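PDB 1VZV: assemblin from Human herpesvirus 3, which probably cleaves the capsid assembly protein once the spherical procapsid has formed, acting as a serine protease in virion assembly, with the dimer as the active species. Local coordinates for residues Pro107-Ser112 / Val130-Val135; Ile38-Arg43 / Lys190-Thr195; Gly140-Tyr145 / Asp207-Arg212; Leu3-Tyr8 / Pro61-Ile66; Asp45-Glu50 / Lys179-Ser184. One frame throughout, in Å; residues are numbered along the deposited sequence.

Interaction 1: Pro107-Ser112 / Val130-Val135; sequences PSVSLS and VALCVV
Ser108 to Leu111 and Val130 to Cys133 pair as antiparallel strand neighbours in the seven-stranded beta barrel of the herpesvirus proteases, the first of them bearing catalytic Ser110. Hydrogen-bonded pairs, Ser108 with Cys133 and Ser110 with Ala131, alternate with the non-hydrogen-bonded pairs Val109 with Leu132 and Leu111 with Val130. The bond from Ala131 N to Ser110 O spans 2.6 Å and is fairly straight, 166° at the hydrogen; Ser110 N gives one back to Ala131 O. Side chains divide between the faces. Beta-branched Val109 spreads its two methyls, CG1 meeting Val130 CG1 at 3.5 Å and CG2 meeting Leu132 CD2 at 3.6 Å, and Phe63 touches both valines. On the other face the CB atoms of Ser110 and Ala131 stand 3.8 Å apart, and compact Ala131 also touches His42 of the triad. Where the second strand ends, chi1 of Ser108 (-57°) holds OG beside its own backbone N, from where it donates to Val134 O over 2.8 Å. The backbone of the nucleophile is thus bonded through both its N-H and its carbonyl, whereas its hydroxyl takes part in none of these bonds, an arrangement consistent with a serine held ready for His42.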
# COMPACT_ATOMS: atom_id res chain seq x y z
N PRO A 107 9.88 -2.92 4.74
CA PRO A 107 10.86 -2.67 5.77
C PRO A 107 11.08 -3.62 6.92
O PRO A 107 12.12 -3.53 7.56
CB PRO A 107 10.49 -1.27 6.27
CG PRO A 107 9.07 -1.19 6.06
CD PRO A 107 8.87 -1.85 4.72
N SER A 108 10.14 -4.49 7.24
CA SER A 108 10.37 -5.39 8.36
C SER A 108 10.45 -6.89 8.02
O SER A 108 10.13 -7.33 6.92
CB SER A 108 9.36 -5.13 9.48
OG SER A 108 9.40 -3.78 9.93
N VAL A 109 10.89 -7.68 9.00
CA VAL A 109 11.07 -9.13 8.85
C VAL A 109 10.33 -9.83 9.96
O VAL A 109 10.47 -9.45 11.11
CB VAL A 109 12.55 -9.48 8.97
CG1 VAL A 109 12.77 -10.78 9.78
CG2 VAL A 109 13.18 -9.53 7.56
N SER A 110 9.62 -10.91 9.62
CA SER A 110 8.84 -11.68 10.58
C SER A 110 9.31 -13.11 10.65
O SER A 110 9.26 -13.81 9.67
CB SER A 110 7.36 -11.65 10.20
OG SER A 110 6.52 -11.54 11.36
N LEU A 111 9.79 -13.52 11.82
CA LEU A 111 10.30 -14.87 12.05
C LEU A 111 9.19 -15.80 12.45
O LEU A 111 8.81 -15.86 13.62
CB LEU A 111 11.30 -14.88 13.21
CG LEU A 111 11.75 -16.26 13.65
CD1 LEU A 111 12.70 -16.87 12.64
CD2 LEU A 111 12.43 -16.17 14.98
N SER A 112 8.63 -16.52 11.49
CA SER A 112 7.57 -17.45 11.84
C SER A 112 8.30 -18.62 12.52
O SER A 112 8.81 -19.53 11.84
CB SER A 112 6.81 -17.92 10.60
OG SER A 112 7.18 -17.17 9.45
N VAL A 130 11.38 -16.72 7.41
CA VAL A 130 11.49 -15.29 7.69
C VAL A 130 10.61 -14.55 6.67
O VAL A 130 10.82 -14.70 5.46
CB VAL A 130 12.96 -14.82 7.45
CG1 VAL A 130 13.06 -13.31 7.39
CG2 VAL A 130 13.89 -15.40 8.54
N ALA A 131 9.65 -13.74 7.12
CA ALA A 131 8.77 -13.01 6.21
C ALA A 131 9.18 -11.54 6.07
O ALA A 131 9.70 -10.95 7.00
CB ALA A 131 7.38 -13.11 6.69
N LEU A 132 9.01 -10.98 4.89
CA LEU A 132 9.31 -9.57 4.69
C LEU A 132 7.93 -8.90 4.76
O LEU A 132 6.97 -9.44 4.24
CB LEU A 132 9.99 -9.33 3.33
CG LEU A 132 11.42 -9.86 3.05
CD1 LEU A 132 11.81 -9.44 1.66
CD2 LEU A 132 12.43 -9.36 4.07
N CYS A 133 7.83 -7.72 5.37
CA CYS A 133 6.53 -7.08 5.52
C CYS A 133 6.68 -5.61 5.89
O CYS A 133 7.79 -5.14 6.02
CB CYS A 133 5.82 -7.82 6.65
SG CYS A 133 6.90 -8.07 8.13
N VAL A 134 5.58 -4.87 6.08
CA VAL A 134 5.68 -3.47 6.49
C VAL A 134 6.27 -3.44 7.90
O VAL A 134 7.43 -3.06 8.08
CB VAL A 134 4.32 -2.78 6.51
CG1 VAL A 134 4.42 -1.40 7.15
CG2 VAL A 134 3.85 -2.62 5.11
N VAL A 135 5.50 -3.84 8.90
CA VAL A 135 6.03 -3.87 10.25
C VAL A 135 5.67 -5.19 10.87
O VAL A 135 4.63 -5.76 10.57
CB VAL A 135 5.53 -2.73 11.10
CG1 VAL A 135 5.48 -1.45 10.27
CG2 VAL A 135 4.21 -3.09 11.76

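Interaction 2: Ile38-Arg43 / Lys190-Thr195; sequences INIDHR and KVLLST
Ile40, Asp41 and Arg43 pack against Val191, Leu192, Ser194 and Thr195 of helix 185-197, a helix that also meets the second subunit of the dimer. Ile40 to Arg43 form a type I' beta turn, closed by a bond of 3.1 Å from Arg43 N to Ile40 O; catalytic His42 is its third residue, and Asp41 is well suited to the positive phi of the second. Apolar contacts make up most of the interface. Ile40 CG2 lies 3.8 Å from Val191 CG1, and Ile40 CD1 reaches Leu192 CD2 at 3.9 Å. Val191 carries CG1 anti to its backbone N (chi1 -173°), where the methyl fits among Ile40 O, Asp41 CB and Arg43 CG, 3.5 Å from the last. The side chains of Asp41 and Thr195 pass alongside one another, running opposite ways, with CB of the aspartate 3.7 Å from CG2 of the threonine. The polar groups look elsewhere. Asp41 OD1 is hydrogen-bonded to His81 NE2 of the second subunit, and Ser194 OG to Ala79 O of that same subunit; the first bond links the turn holding His42 to the other subunit, the second does the same for the helix. Arg43, bent at chi2 and chi3, forms a salt bridge through NE to Asp45, while Val191 CG2 sits 4.0 Å above the plane of its guanidinium, over the centre.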
# COMPACT_ATOMS: atom_id res chain seq x y z
N ILE A 38 13.31 -17.17 2.93
CA ILE A 38 12.76 -15.84 3.04
C ILE A 38 11.65 -15.66 2.01
O ILE A 38 11.88 -15.72 0.81
CB ILE A 38 13.90 -14.78 2.85
CG1 ILE A 38 14.60 -14.54 4.17
CG2 ILE A 38 13.38 -13.48 2.27
CD1 ILE A 38 15.61 -13.45 4.10
N ASN A 39 10.43 -15.50 2.47
CA ASN A 39 9.35 -15.28 1.53
C ASN A 39 8.67 -13.98 1.92
O ASN A 39 9.02 -13.38 2.94
CB ASN A 39 8.38 -16.47 1.46
CG ASN A 39 7.57 -16.68 2.73
OD1 ASN A 39 7.27 -15.73 3.45
ND2 ASN A 39 7.18 -17.93 2.99
N ILE A 40 7.72 -13.54 1.12
CA ILE A 40 7.01 -12.29 1.35
C ILE A 40 5.59 -12.57 1.85
O ILE A 40 4.92 -13.41 1.29
CB ILE A 40 6.91 -11.51 0.01
CG1 ILE A 40 8.30 -11.19 -0.54
CG2 ILE A 40 6.00 -10.29 0.14
CD1 ILE A 40 8.25 -10.63 -1.92
N ASP A 41 5.14 -11.90 2.90
CA ASP A 41 3.78 -12.06 3.44
C ASP A 41 3.54 -13.45 4.05
O ASP A 41 2.39 -13.81 4.36
CB ASP A 41 2.75 -11.79 2.30
CG ASP A 41 1.25 -11.80 2.78
OD1 ASP A 41 0.95 -11.12 3.79
OD2 ASP A 41 0.37 -12.45 2.12
N HIS A 42 4.62 -14.18 4.30
CA HIS A 42 4.55 -15.56 4.85
C HIS A 42 4.02 -16.54 3.79
O HIS A 42 3.70 -17.68 4.11
CB HIS A 42 3.69 -15.67 6.11
CG HIS A 42 4.28 -15.01 7.31
ND1 HIS A 42 5.26 -15.56 8.10
CD2 HIS A 42 3.99 -13.81 7.88
CE1 HIS A 42 5.51 -14.71 9.10
NE2 HIS A 42 4.77 -13.62 9.01
N ARG A 43 3.98 -16.09 2.54
CA ARG A 43 3.54 -16.87 1.40
C ARG A 43 4.53 -17.96 1.02
O ARG A 43 5.56 -17.70 0.41
CB ARG A 43 3.28 -15.97 0.19
CG ARG A 43 1.99 -15.19 0.27
CD ARG A 43 0.79 -16.11 0.21
NE ARG A 43 0.35 -16.38 -1.16
CZ ARG A 43 -0.52 -15.63 -1.83
NH1 ARG A 43 -1.05 -14.55 -1.23
NH2 ARG A 43 -0.87 -15.94 -3.09
N LYS A 190 0.37 -9.91 -6.74
CA LYS A 190 -0.76 -10.20 -5.87
C LYS A 190 -0.26 -10.33 -4.43
O LYS A 190 -0.92 -9.90 -3.50
CB LYS A 190 -1.48 -11.50 -6.30
CG LYS A 190 -2.35 -11.35 -7.55
CD LYS A 190 -2.93 -12.68 -8.04
CE LYS A 190 -3.75 -12.48 -9.34
NZ LYS A 190 -5.16 -11.94 -9.17
N VAL A 191 0.90 -10.94 -4.23
CA VAL A 191 1.39 -11.03 -2.87
C VAL A 191 1.77 -9.62 -2.41
O VAL A 191 1.50 -9.24 -1.29
CB VAL A 191 2.62 -11.96 -2.72
CG1 VAL A 191 2.95 -12.14 -1.25
CG2 VAL A 191 2.37 -13.30 -3.36
N LEU A 192 2.36 -8.84 -3.31
CA LEU A 192 2.79 -7.48 -2.99
C LEU A 192 1.61 -6.54 -2.87
O LEU A 192 1.71 -5.51 -2.22
CB LEU A 192 3.82 -6.95 -3.99
CG LEU A 192 5.20 -7.61 -4.09
CD1 LEU A 192 6.02 -6.91 -5.15
CD2 LEU A 192 5.93 -7.56 -2.79
N LEU A 193 0.51 -6.86 -3.54
CA LEU A 193 -0.68 -6.04 -3.40
C LEU A 193 -1.29 -6.42 -2.05
O LEU A 193 -1.85 -5.59 -1.36
CB LEU A 193 -1.72 -6.33 -4.48
CG LEU A 193 -3.10 -5.74 -4.12
CD1 LEU A 193 -3.04 -4.26 -4.24
CD2 LEU A 193 -4.19 -6.26 -4.99
N SER A 194 -1.16 -7.69 -1.68
CA SER A 194 -1.73 -8.18 -0.42
C SER A 194 -1.10 -7.59 0.82
O SER A 194 -1.74 -7.56 1.87
CB SER A 194 -1.67 -9.71 -0.37
OG SER A 194 -2.21 -10.20 0.85
N THR A 195 0.15 -7.15 0.75
CA THR A 195 0.75 -6.58 1.92
C THR A 195 0.26 -5.14 2.10
O THR A 195 0.22 -4.66 3.21
CB THR A 195 2.29 -6.73 1.98
OG1 THR A 195 2.91 -5.94 0.97
CG2 THR A 195 2.69 -8.16 1.79

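Interaction 3: Gly140-Tyr145 / Asp207-Arg212; sequences GTVVNY and DVVAKR
Gly140 and Arg212 bring the two backbones together, their CA atoms 4.8 Å apart. Here an irregular stretch, Gly140 to Val142, runs up to the short strand that includes Asn144 and Tyr145, and it meets regular helix: Arg212 N bonds to Val208 O and Lys211 N to Asp207 O, each one turn back. Gly140, with no side chain, comes up against the helix through its CA, 4.0 Å from Arg212 O. The centre of the contact is Val142, whose CG2 fits between two helix residues three positions apart. That methyl lies 3.6 Å from Val209 CG1, the two valines crossing at about a right angle, and 3.4 Å from Arg212 CB, so the branched side chain is set against the aliphatic root of the arginine. Arg212 then bends at chi2 (-77°), and its chain runs beside that of Thr141 in the same direction. Its NH1 comes to 3.4 Å from Thr141 OG1, but the angle is too poor for a hydrogen bond; the threonine hydroxyl is bonded to Arg138 O instead, and Arg212 NH2 makes a weak bond to Gly136 O. Val208 CG1 lies over the centre of one guanidinium face, 3.9 Å above it. The contact thus packs helix 205-216, near the C-terminal end of the chain, against the segment leading into the barrel's edge strand 144-146. Around it, Thr141 and Val143 make backbone bonds to Val109 and Pro107 respectively, Asn144 bonds to Ala6 of strand 3-8, and Tyr145 packs on helix 96-105.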
# COMPACT_ATOMS: atom_id res chain seq x y z
N GLY A 140 12.25 -5.12 17.39
CA GLY A 140 13.43 -4.54 16.76
C GLY A 140 13.54 -5.06 15.33
O GLY A 140 14.61 -4.98 14.71
N THR A 141 12.39 -5.55 14.82
CA THR A 141 12.28 -6.19 13.51
C THR A 141 12.41 -5.33 12.27
O THR A 141 11.94 -5.73 11.21
CB THR A 141 10.99 -7.05 13.37
OG1 THR A 141 9.82 -6.26 13.62
CG2 THR A 141 11.01 -8.24 14.29
N VAL A 142 12.99 -4.14 12.37
CA VAL A 142 13.19 -3.34 11.17
C VAL A 142 14.47 -3.90 10.51
O VAL A 142 15.36 -4.41 11.21
CB VAL A 142 13.29 -1.86 11.51
CG1 VAL A 142 14.40 -1.21 10.74
CG2 VAL A 142 11.99 -1.19 11.18
N VAL A 143 14.55 -3.89 9.19
CA VAL A 143 15.73 -4.44 8.55
C VAL A 143 16.46 -3.51 7.61
O VAL A 143 15.93 -2.47 7.23
CB VAL A 143 15.44 -5.76 7.84
CG1 VAL A 143 15.19 -6.83 8.84
CG2 VAL A 143 14.29 -5.63 6.92
N ASN A 144 17.70 -3.86 7.29
CA ASN A 144 18.51 -3.10 6.37
C ASN A 144 18.82 -4.03 5.21
O ASN A 144 18.97 -5.24 5.38
CB ASN A 144 19.79 -2.62 7.06
CG ASN A 144 20.54 -1.58 6.24
OD1 ASN A 144 19.99 -0.54 5.89
ND2 ASN A 144 21.80 -1.85 5.96
N TYR A 145 18.80 -3.46 4.01
CA TYR A 145 19.07 -4.14 2.74
C TYR A 145 20.21 -3.37 2.06
O TYR A 145 20.27 -2.14 2.17
CB TYR A 145 17.88 -3.99 1.78
CG TYR A 145 16.58 -4.63 2.14
CD1 TYR A 145 15.73 -4.06 3.08
CD2 TYR A 145 16.15 -5.77 1.46
CE1 TYR A 145 14.47 -4.61 3.34
CE2 TYR A 145 14.90 -6.32 1.71
CZ TYR A 145 14.06 -5.75 2.65
OH TYR A 145 12.83 -6.34 2.90
N ASP A 207 6.47 6.09 11.68
CA ASP A 207 6.91 6.43 13.04
C ASP A 207 7.20 5.13 13.77
O ASP A 207 8.11 5.05 14.58
CB ASP A 207 5.86 7.23 13.81
CG ASP A 207 5.63 8.62 13.23
OD1 ASP A 207 6.62 9.29 12.81
OD2 ASP A 207 4.45 9.05 13.20
N VAL A 208 6.41 4.11 13.47
CA VAL A 208 6.61 2.80 14.05
C VAL A 208 7.95 2.34 13.51
O VAL A 208 8.84 2.04 14.28
CB VAL A 208 5.53 1.86 13.57
CG1 VAL A 208 5.89 0.43 13.93
CG2 VAL A 208 4.21 2.27 14.16
N VAL A 209 8.11 2.34 12.19
CA VAL A 209 9.37 1.95 11.58
C VAL A 209 10.49 2.89 12.02
O VAL A 209 11.66 2.52 11.99
CB VAL A 209 9.27 1.96 10.07
CG1 VAL A 209 10.58 1.59 9.44
CG2 VAL A 209 8.25 0.97 9.66
N ALA A 210 10.16 4.09 12.44
CA ALA A 210 11.20 5.00 12.90
C ALA A 210 11.79 4.42 14.17
O ALA A 210 12.98 4.20 14.24
CB ALA A 210 10.63 6.36 13.17
N LYS A 211 10.95 4.10 15.15
CA LYS A 211 11.46 3.57 16.41
C LYS A 211 11.97 2.13 16.41
O LYS A 211 12.89 1.84 17.19
CB LYS A 211 10.50 3.84 17.58
CG LYS A 211 9.22 3.04 17.58
CD LYS A 211 8.11 3.73 18.37
CE LYS A 211 7.52 4.93 17.59
NZ LYS A 211 8.54 5.87 16.97
N ARG A 212 11.44 1.25 15.56
CA ARG A 212 11.92 -0.14 15.49
C ARG A 212 13.36 -0.06 14.98
O ARG A 212 14.22 -0.86 15.37
CB ARG A 212 11.11 -0.96 14.50
CG ARG A 212 9.62 -1.06 14.77
CD ARG A 212 9.33 -2.03 15.88
NE ARG A 212 7.92 -2.43 15.97
CZ ARG A 212 7.27 -3.14 15.04
NH1 ARG A 212 7.86 -3.52 13.90
NH2 ARG A 212 6.00 -3.46 15.25

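Interaction 4: Leu3-Tyr8 / Pro61-Ile66; sequences LYVAGY and PFFLGI
Tyr8 and Phe62, at one end of this antiparallel pair of strands, form a T-shaped stack: ring centroids 5.3 Å apart, planes at 85°, with the edge of Phe62 turned to the face of Tyr8. Phe62 CD1 stands over the centre of the tyrosine ring, and the phenylalanine in turn has one face over Gly7 O. Beyond Tyr8, this side of the sheet dips at Ala6, whose small methyl makes a hollow between larger neighbours. Phe62 CZ enters from one side at 3.9 Å from Ala6 CB, and Leu64 CD1 from another at 3.8 Å. At the far end the Tyr4 ring and the Ile66 side chain extend alongside each other, Ile66 CD1 resting 3.7 Å from Tyr4 CZ. The opposite face is shaped by glycines. Phe63, with chi1 at 90°, swings CG back toward the neighbouring strand, and its ring lies beside the bare backbone of Gly7, CE1 coming to 3.7 Å from Gly7 N. Gly65, likewise without a side chain, lets the other rim of that ring lie close to its own strand. Beneath the side chains, Phe63 N donates to Gly7 O over 2.8 Å in an almost straight bond (175°), and the Val5 and Gly65 backbones exchange a pair of bonds further along. Helices 149-152 and 161-173 pack on the face of Ala6 and Leu64, while Phe63 meets Val51 of strand 47-56, the inside-outside division typical of the herpesvirus protease beta barrel.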
# COMPACT_ATOMS: atom_id res chain seq x y z
N LEU A 3 20.50 -8.85 -3.16
CA LEU A 3 20.33 -7.93 -2.07
C LEU A 3 20.59 -8.76 -0.86
O LEU A 3 20.29 -9.95 -0.83
CB LEU A 3 18.90 -7.43 -2.02
CG LEU A 3 18.45 -6.27 -2.91
CD1 LEU A 3 18.80 -6.57 -4.38
CD2 LEU A 3 16.95 -6.03 -2.71
N TYR A 4 21.22 -8.15 0.13
CA TYR A 4 21.48 -8.83 1.37
C TYR A 4 20.67 -8.05 2.34
O TYR A 4 20.58 -6.83 2.23
CB TYR A 4 22.96 -8.74 1.71
CG TYR A 4 23.77 -9.54 0.77
CD1 TYR A 4 24.10 -9.03 -0.48
CD2 TYR A 4 24.08 -10.87 1.05
CE1 TYR A 4 24.69 -9.82 -1.43
CE2 TYR A 4 24.68 -11.67 0.10
CZ TYR A 4 24.98 -11.13 -1.14
OH TYR A 4 25.54 -11.93 -2.10
N VAL A 5 19.99 -8.78 3.21
CA VAL A 5 19.15 -8.19 4.24
C VAL A 5 19.73 -8.69 5.55
O VAL A 5 20.16 -9.85 5.62
CB VAL A 5 17.72 -8.72 4.12
CG1 VAL A 5 16.79 -7.93 5.00
CG2 VAL A 5 17.27 -8.68 2.70
N ALA A 6 19.80 -7.83 6.56
CA ALA A 6 20.31 -8.22 7.86
C ALA A 6 19.53 -7.47 8.94
O ALA A 6 19.14 -6.33 8.73
CB ALA A 6 21.79 -7.92 7.97
N GLY A 7 19.24 -8.13 10.05
CA GLY A 7 18.49 -7.50 11.12
C GLY A 7 18.30 -8.52 12.22
O GLY A 7 18.77 -9.65 12.09
N TYR A 8 17.63 -8.14 13.30
CA TYR A 8 17.37 -9.04 14.42
C TYR A 8 16.04 -9.72 14.24
O TYR A 8 15.02 -9.06 14.02
CB TYR A 8 17.28 -8.28 15.73
CG TYR A 8 18.52 -7.59 16.20
CD1 TYR A 8 19.46 -8.27 16.94
CD2 TYR A 8 18.69 -6.23 16.02
CE1 TYR A 8 20.51 -7.64 17.49
CE2 TYR A 8 19.74 -5.58 16.57
CZ TYR A 8 20.65 -6.30 17.31
OH TYR A 8 21.69 -5.65 17.92
N PRO A 61 18.70 -12.71 18.31
CA PRO A 61 19.18 -13.39 17.12
C PRO A 61 19.38 -12.34 16.03
O PRO A 61 18.48 -11.51 15.83
CB PRO A 61 17.99 -14.29 16.74
CG PRO A 61 17.26 -14.46 18.01
CD PRO A 61 17.32 -13.11 18.62
N PHE A 62 20.53 -12.37 15.36
CA PHE A 62 20.84 -11.43 14.26
C PHE A 62 21.07 -12.26 13.01
O PHE A 62 21.83 -13.22 13.04
CB PHE A 62 22.09 -10.61 14.58
CG PHE A 62 22.35 -9.51 13.61
CD1 PHE A 62 21.73 -8.28 13.75
CD2 PHE A 62 23.19 -9.70 12.52
CE1 PHE A 62 21.93 -7.26 12.82
CE2 PHE A 62 23.39 -8.69 11.59
CZ PHE A 62 22.76 -7.47 11.74
N PHE A 63 20.41 -11.91 11.91
CA PHE A 63 20.54 -12.71 10.70
C PHE A 63 20.96 -11.95 9.49
O PHE A 63 20.85 -10.74 9.42
CB PHE A 63 19.22 -13.40 10.36
CG PHE A 63 18.28 -12.60 9.45
CD1 PHE A 63 17.67 -11.43 9.89
CD2 PHE A 63 17.98 -13.05 8.18
CE1 PHE A 63 16.77 -10.75 9.09
CE2 PHE A 63 17.09 -12.37 7.38
CZ PHE A 63 16.49 -11.22 7.83
N LEU A 64 21.35 -12.71 8.49
CA LEU A 64 21.78 -12.16 7.21
C LEU A 64 21.11 -13.08 6.19
O LEU A 64 20.96 -14.28 6.42
CB LEU A 64 23.31 -12.19 7.11
CG LEU A 64 24.01 -11.64 5.87
CD1 LEU A 64 23.56 -10.24 5.57
CD2 LEU A 64 25.50 -11.66 6.11
N GLY A 65 20.63 -12.52 5.10
CA GLY A 65 19.99 -13.39 4.15
C GLY A 65 20.22 -12.85 2.77
O GLY A 65 20.70 -11.73 2.59
N ILE A 66 19.91 -13.68 1.78
CA ILE A 66 20.06 -13.26 0.41
C ILE A 66 18.69 -13.27 -0.29
O ILE A 66 17.85 -14.17 -0.07
CB ILE A 66 21.16 -14.08 -0.33
CG1 ILE A 66 21.51 -13.42 -1.66
CG2 ILE A 66 20.72 -15.50 -0.57
CD1 ILE A 66 22.79 -13.91 -2.23

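Interaction 5: Asp45-Glu50 / Lys179-Ser184; sequences DCVVGE and KVWKVS
Trp181 and Val183 lie along a classic beta bulge in strand 47-56, where Val48 and Gly49 both face Ile38 of the adjoining strand. The indole rests flat on Gly49, whose CA is 3.7 Å from the centroid of the six-membered ring and 16° off its normal, a CH-pi contact in which the glycine CA offers its hydrogen to the ring face. Residues 179-184 belong to the loop between helices 161-173 and 185-197 and run roughly antiparallel to 45-50 of the barrel strand, but side-chain packing, not strand pairing, joins the two segments. Val183, with CG1 anti to its backbone N (chi1 175°), uses both methyls, CG1 at 4.1 Å from Cys46 SG and CG2 at 4.1 Å from Val48 CG1. At the other end of the contact Glu50 crosses the indole at about a right angle, its CG 3.9 Å from Trp181 CZ2. Its extended chain carries the carboxylate past the ring, where OE2 is hydrogen-bonded to Tyr174 OH and forms a long salt bridge of 3.6 Å with Lys179 NZ.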
# COMPACT_ATOMS: atom_id res chain seq x y z
N ASP A 45 4.24 -19.94 -1.20
CA ASP A 45 4.33 -19.95 -2.66
C ASP A 45 5.07 -18.74 -3.16
O ASP A 45 5.13 -18.51 -4.37
CB ASP A 45 2.94 -19.95 -3.32
CG ASP A 45 2.09 -18.76 -2.89
OD1 ASP A 45 2.35 -18.15 -1.84
OD2 ASP A 45 1.11 -18.44 -3.60
N CYS A 46 5.56 -17.93 -2.23
CA CYS A 46 6.27 -16.72 -2.60
C CYS A 46 7.56 -16.50 -1.83
O CYS A 46 7.66 -15.59 -1.02
CB CYS A 46 5.35 -15.51 -2.48
SG CYS A 46 6.08 -14.07 -3.25
N VAL A 47 8.54 -17.36 -2.09
CA VAL A 47 9.87 -17.34 -1.46
C VAL A 47 10.74 -16.63 -2.47
O VAL A 47 10.63 -16.89 -3.67
CB VAL A 47 10.40 -18.77 -1.23
CG1 VAL A 47 11.82 -18.74 -0.73
CG2 VAL A 47 9.50 -19.52 -0.24
N VAL A 48 11.61 -15.75 -1.99
CA VAL A 48 12.47 -14.94 -2.85
C VAL A 48 13.94 -14.88 -2.45
O VAL A 48 14.69 -14.03 -2.95
CB VAL A 48 11.97 -13.49 -2.90
CG1 VAL A 48 10.64 -13.41 -3.63
CG2 VAL A 48 11.84 -12.95 -1.48
N GLY A 49 14.36 -15.77 -1.55
CA GLY A 49 15.73 -15.76 -1.10
C GLY A 49 15.83 -16.74 0.04
O GLY A 49 14.89 -17.52 0.24
N GLU A 50 16.95 -16.73 0.76
CA GLU A 50 17.14 -17.63 1.89
C GLU A 50 18.16 -17.10 2.90
O GLU A 50 19.22 -16.58 2.51
CB GLU A 50 17.58 -19.03 1.41
CG GLU A 50 19.07 -19.17 1.01
CD GLU A 50 19.54 -20.63 0.98
OE1 GLU A 50 19.29 -21.37 1.94
OE2 GLU A 50 20.17 -21.03 -0.02
N LYS A 179 22.09 -18.98 -6.91
CA LYS A 179 20.70 -19.42 -6.91
C LYS A 179 19.77 -18.24 -7.17
O LYS A 179 19.75 -17.32 -6.38
CB LYS A 179 20.42 -19.93 -5.50
CG LYS A 179 19.69 -21.21 -5.37
CD LYS A 179 19.71 -21.59 -3.91
CE LYS A 179 19.14 -22.99 -3.68
NZ LYS A 179 19.72 -23.66 -2.45
N VAL A 180 19.04 -18.22 -8.29
CA VAL A 180 18.11 -17.12 -8.49
C VAL A 180 16.66 -17.60 -8.28
O VAL A 180 16.17 -18.52 -8.95
CB VAL A 180 18.31 -16.34 -9.86
CG1 VAL A 180 19.79 -16.14 -10.15
CG2 VAL A 180 17.62 -17.02 -11.02
N TRP A 181 16.01 -17.06 -7.25
CA TRP A 181 14.64 -17.41 -6.92
C TRP A 181 13.67 -16.80 -7.93
O TRP A 181 13.61 -15.59 -8.12
CB TRP A 181 14.30 -16.96 -5.50
CG TRP A 181 15.04 -17.78 -4.50
CD1 TRP A 181 14.58 -18.88 -3.84
CD2 TRP A 181 16.42 -17.63 -4.12
NE1 TRP A 181 15.59 -19.45 -3.08
CE2 TRP A 181 16.73 -18.70 -3.24
CE3 TRP A 181 17.42 -16.70 -4.43
CZ2 TRP A 181 18.00 -18.86 -2.68
CZ3 TRP A 181 18.68 -16.87 -3.87
CH2 TRP A 181 18.96 -17.94 -3.00
N LYS A 182 12.94 -17.67 -8.61
CA LYS A 182 11.98 -17.21 -9.58
C LYS A 182 10.57 -17.39 -9.08
O LYS A 182 10.21 -18.50 -8.65
CB LYS A 182 12.15 -17.97 -10.89
CG LYS A 182 13.35 -17.51 -11.66
CD LYS A 182 13.57 -18.35 -12.90
CE LYS A 182 14.47 -17.62 -13.88
NZ LYS A 182 13.77 -16.44 -14.50
N VAL A 183 9.80 -16.29 -9.03
CA VAL A 183 8.38 -16.31 -8.65
C VAL A 183 7.79 -15.74 -9.93
O VAL A 183 8.52 -15.41 -10.85
CB VAL A 183 8.06 -15.44 -7.39
CG1 VAL A 183 6.59 -15.42 -7.14
CG2 VAL A 183 8.72 -16.02 -6.15
N SER A 184 6.48 -15.58 -10.02
CA SER A 184 5.91 -15.10 -11.26
C SER A 184 5.15 -13.79 -11.16
O SER A 184 4.08 -13.75 -10.58
CB SER A 184 4.98 -16.17 -11.81
OG SER A 184 5.33 -17.45 -11.28

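In the fold
All five contacts involve one barrel, and the triad lies where interactions 1 and 2 meet: the first holds Ser110, the second His42, with centres about 10 Å apart and Ala131 CB 3.4 Å from His42 CE1. His129, just before 130-135, completes the triad. Interaction 5 continues from interaction 2 across adjacent strands, Ile38 O and Val48 N lying 2.8 Å apart. Glu50 N and Ile66 O, also 2.8 Å apart, carry the sheet on to interaction 4, and Asn144 O with Ala6 N joins that to interaction 3. Phe63 brings interaction 4 against interactions 1 and 2. Interactions 3 and 5, centres about 24 Å apart, lie on opposite sides of the chain's centre.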